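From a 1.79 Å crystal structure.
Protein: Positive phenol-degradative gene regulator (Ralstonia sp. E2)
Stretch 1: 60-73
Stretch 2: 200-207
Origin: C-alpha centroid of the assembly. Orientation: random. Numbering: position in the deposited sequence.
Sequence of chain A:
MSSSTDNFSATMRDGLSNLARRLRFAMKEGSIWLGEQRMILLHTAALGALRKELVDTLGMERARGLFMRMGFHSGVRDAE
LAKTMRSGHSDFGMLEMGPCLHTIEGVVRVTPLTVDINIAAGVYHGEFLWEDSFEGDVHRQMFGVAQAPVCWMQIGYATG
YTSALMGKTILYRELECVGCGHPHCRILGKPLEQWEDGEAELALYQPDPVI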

# COMPACT_ATOMS: atom_id res chain seq x y z
N MET A 60 9.42 12.19 13.53
CA MET A 60 9.72 12.30 12.11
C MET A 60 10.82 11.34 11.64
O MET A 60 10.64 10.62 10.66
CB MET A 60 10.13 13.74 11.78
CG MET A 60 10.14 14.07 10.30
SD MET A 60 8.48 14.31 9.63
CE MET A 60 8.24 16.06 9.91
N GLU A 61 11.95 11.34 12.34
CA GLU A 61 13.11 10.57 11.92
C GLU A 61 12.91 9.06 11.95
O GLU A 61 13.37 8.36 11.06
CB GLU A 61 14.32 10.95 12.78
CG GLU A 61 14.92 12.28 12.38
CD GLU A 61 15.06 12.40 10.87
OE1 GLU A 61 15.98 11.78 10.30
OE2 GLU A 61 14.24 13.11 10.26
N ARG A 62 12.22 8.57 12.97
CA ARG A 62 12.02 7.13 13.10
C ARG A 62 10.95 6.65 12.11
O ARG A 62 11.07 5.56 11.54
CB ARG A 62 11.63 6.76 14.53
CG ARG A 62 11.86 5.29 14.85
CD ARG A 62 11.95 5.05 16.34
NE ARG A 62 10.64 4.84 16.95
CZ ARG A 62 10.44 4.16 18.08
NH1 ARG A 62 11.47 3.62 18.72
NH2 ARG A 62 9.21 4.01 18.57
N ALA A 63 9.91 7.46 11.93
CA ALA A 63 8.90 7.20 10.91
C ALA A 63 9.56 7.10 9.55
O ALA A 63 9.27 6.20 8.77
CB ALA A 63 7.83 8.29 10.90
N ARG A 64 10.47 8.04 9.28
CA ARG A 64 11.22 8.13 8.03
C ARG A 64 11.99 6.84 7.73
O ARG A 64 11.96 6.35 6.60
CB ARG A 64 12.18 9.33 8.09
CG ARG A 64 13.27 9.38 7.03
CD ARG A 64 14.11 10.66 7.21
NE ARG A 64 15.43 10.57 6.61
CZ ARG A 64 15.76 11.11 5.44
NH1 ARG A 64 14.85 11.78 4.74
NH2 ARG A 64 16.99 10.97 4.97
N GLY A 65 12.66 6.30 8.75
CA GLY A 65 13.39 5.05 8.62
C GLY A 65 12.49 3.93 8.15
O GLY A 65 12.82 3.21 7.21
N LEU A 66 11.33 3.80 8.80
CA LEU A 66 10.33 2.79 8.44
C LEU A 66 9.88 2.90 6.97
O LEU A 66 9.85 1.90 6.26
CB LEU A 66 9.13 2.88 9.39
CG LEU A 66 9.33 2.49 10.87
CD1 LEU A 66 8.13 2.87 11.72
CD2 LEU A 66 9.59 1.01 10.99
N PHE A 67 9.55 4.11 6.51
CA PHE A 67 9.13 4.29 5.12
C PHE A 67 10.26 4.08 4.10
O PHE A 67 10.06 3.48 3.03
CB PHE A 67 8.50 5.68 4.93
CG PHE A 67 7.06 5.73 5.34
CD1 PHE A 67 6.07 5.25 4.50
CD2 PHE A 67 6.69 6.21 6.60
CE1 PHE A 67 4.72 5.27 4.88
CE2 PHE A 67 5.35 6.23 6.99
CZ PHE A 67 4.36 5.77 6.13
N MET A 68 11.46 4.54 4.42
CA MET A 68 12.58 4.28 3.52
C MET A 68 12.81 2.78 3.38
O MET A 68 12.99 2.27 2.27
CB MET A 68 13.85 4.98 4.00
CG MET A 68 13.72 6.50 4.08
SD MET A 68 15.22 7.21 4.79
CE MET A 68 16.46 6.26 3.91
N ARG A 69 12.78 2.05 4.49
CA ARG A 69 13.00 0.60 4.43
C ARG A 69 11.86 -0.12 3.69
O ARG A 69 12.12 -1.11 3.01
CB ARG A 69 13.21 0.03 5.84
CG ARG A 69 14.50 0.53 6.52
CD ARG A 69 14.83 -0.14 7.86
NE ARG A 69 13.89 0.19 8.93
CZ ARG A 69 13.91 1.30 9.66
NH1 ARG A 69 14.84 2.23 9.44
NH2 ARG A 69 13.00 1.50 10.60
N MET A 70 10.64 0.39 3.76
CA MET A 70 9.53 -0.23 3.03
C MET A 70 9.76 -0.01 1.54
O MET A 70 9.57 -0.93 0.73
CB MET A 70 8.17 0.35 3.48
CG MET A 70 7.03 -0.38 2.87
SD MET A 70 5.36 -0.06 3.56
CE MET A 70 5.27 1.67 3.41
N GLY A 71 10.19 1.20 1.18
CA GLY A 71 10.54 1.51 -0.20
C GLY A 71 11.64 0.59 -0.71
O GLY A 71 11.57 0.05 -1.82
N PHE A 72 12.66 0.42 0.12
CA PHE A 72 13.80 -0.46 -0.19
C PHE A 72 13.36 -1.90 -0.49
O PHE A 72 13.73 -2.47 -1.51
CB PHE A 72 14.80 -0.42 0.97
CG PHE A 72 16.15 -1.09 0.65
CD1 PHE A 72 16.30 -2.46 0.74
CD2 PHE A 72 17.23 -0.32 0.25
CE1 PHE A 72 17.52 -3.05 0.44
CE2 PHE A 72 18.45 -0.90 -0.04
CZ PHE A 72 18.59 -2.27 0.06
N HIS A 73 12.52 -2.47 0.35
CA HIS A 73 11.99 -3.80 0.09
C HIS A 73 11.31 -3.86 -1.25
O HIS A 73 11.53 -4.80 -2.00
CB HIS A 73 11.07 -4.21 1.24
CG HIS A 73 11.84 -4.46 2.51
ND1 HIS A 73 11.52 -3.86 3.71
CD2 HIS A 73 12.96 -5.18 2.74
CE1 HIS A 73 12.39 -4.24 4.63
NE2 HIS A 73 13.27 -5.04 4.07
N ALA A 200 26.13 7.59 7.15
CA ALA A 200 25.06 7.96 8.05
C ALA A 200 23.69 7.73 7.41
O ALA A 200 22.70 7.49 8.11
CB ALA A 200 25.21 9.41 8.49
N GLU A 201 23.64 7.81 6.09
CA GLU A 201 22.39 7.61 5.37
C GLU A 201 22.06 6.12 5.40
O GLU A 201 20.91 5.71 5.51
CB GLU A 201 22.51 8.14 3.93
CG GLU A 201 21.32 7.84 3.01
CD GLU A 201 20.19 8.84 3.14
OE1 GLU A 201 20.33 9.79 3.93
OE2 GLU A 201 19.17 8.66 2.43
N LEU A 202 23.12 5.31 5.34
CA LEU A 202 23.01 3.86 5.32
C LEU A 202 22.32 3.35 6.58
O LEU A 202 21.58 2.37 6.53
CB LEU A 202 24.40 3.23 5.21
CG LEU A 202 24.50 1.70 5.12
CD1 LEU A 202 23.89 1.19 3.82
CD2 LEU A 202 25.96 1.25 5.25
N ALA A 203 22.55 4.05 7.68
CA ALA A 203 22.01 3.66 8.97
C ALA A 203 20.48 3.64 8.97
O ALA A 203 19.86 2.97 9.80
CB ALA A 203 22.53 4.60 10.06
N LEU A 204 19.87 4.36 8.02
CA LEU A 204 18.42 4.49 8.00
C LEU A 204 17.75 3.32 7.28
O LEU A 204 16.52 3.16 7.34
CB LEU A 204 18.02 5.82 7.35
CG LEU A 204 18.23 7.07 8.21
CD1 LEU A 204 18.05 8.33 7.38
CD2 LEU A 204 17.27 7.06 9.40
N TYR A 205 18.55 2.50 6.63
CA TYR A 205 18.02 1.33 5.95
C TYR A 205 18.15 0.10 6.83
O TYR A 205 18.11 -1.04 6.34
CB TYR A 205 18.74 1.14 4.62
CG TYR A 205 18.35 2.16 3.58
CD1 TYR A 205 17.18 2.01 2.83
CD2 TYR A 205 19.12 3.30 3.36
CE1 TYR A 205 16.81 2.95 1.89
CE2 TYR A 205 18.75 4.25 2.41
CZ TYR A 205 17.60 4.06 1.68
OH TYR A 205 17.25 5.00 0.74
N GLN A 206 18.29 0.33 8.13
CA GLN A 206 18.51 -0.74 9.11
C GLN A 206 17.49 -0.71 10.24
O GLN A 206 17.35 0.32 10.91
CB GLN A 206 19.92 -0.61 9.70
CG GLN A 206 21.04 -0.68 8.68
CD GLN A 206 21.37 -2.10 8.30
OE1 GLN A 206 21.82 -2.89 9.15
NE2 GLN A 206 21.15 -2.45 7.04
N PRO A 207 16.80 -1.83 10.49
CA PRO A 207 15.85 -1.91 11.61
C PRO A 207 16.58 -1.79 12.96
O PRO A 207 15.99 -2.00 14.02
CB PRO A 207 15.21 -3.29 11.46
CG PRO A 207 15.60 -3.78 10.08
CD PRO A 207 16.90 -3.11 9.76

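Residues 60-73 form a continuous helix, held by backbone hydrogen bonds from the amides of R64 through H73, each to the carbonyl four residues earlier. A200 and E201 belong to a helix that starts earlier in the chain; a 3-10 segment follows at 203-204. The two stretches lie far apart in sequence but bury 511 Å² between them, both sides summed. The backbones come near each other at G65 and L204, whose CA atoms are 5.1 Å apart, and at R69 and Y205, whose CA atoms are 5.3 Å apart.

A200 makes no contact with the helix. E201 is the first residue of its stretch to do so. Its carboxylate forms a long salt bridge with R64, with R64 NH2 3.7 Å from E201 OE1. The oxygen lies near the guanidinium plane. R64 reaches this position through an extended side chain, with chi1 to chi3 all t. L202 and A203 have CB atoms that point away from the helix, and neither touches it.

L204 does two jobs. Its side chain packs against the helix: L204 CD1 lies 3.5 Å from R64 NE, and L204 CB lies 3.8 Å from M68 CE. R64 NE is buried here without a hydrogen-bonding partner. The L204 backbone accepts the one hydrogen bond between the stretches, from R69 NH1 to L204 O at 2.8 Å. The N-H...O angle is 139°, so the bond is bent. The close backbone approach occurs at G65, which has no side chain. A CB there would clash with R69 NH1, at 2.6 Å from an ideal CB position.

Y205 points its CB away from the helix, but its ring comes back to meet it. M68 CE sits over one face of the ring, 3.7 Å from the centroid of the Y205 ring, in a CH-pi contact. M68 CE is 3.3 Å from Y205 CZ, a tight apolar contact. F72 also meets this ring, with F72 CD2 3.5 Å from Y205 CD1. Their planes are inclined at 55°, so the pair is oblique. Y205 OH is hydrogen-bonded elsewhere in the structure.

Q206 turns its CB away, but its carbonyl oxygen lies over one face of the R69 guanidinium. R69 NH1 is 3.5 Å from Q206 O, but the angle is too poor for a hydrogen bond. P207 is the last residue of the stretch to touch the helix. P207 CD lies 4.1 Å from R69 CD, so the proline ring packs against the aliphatic part of the arginine.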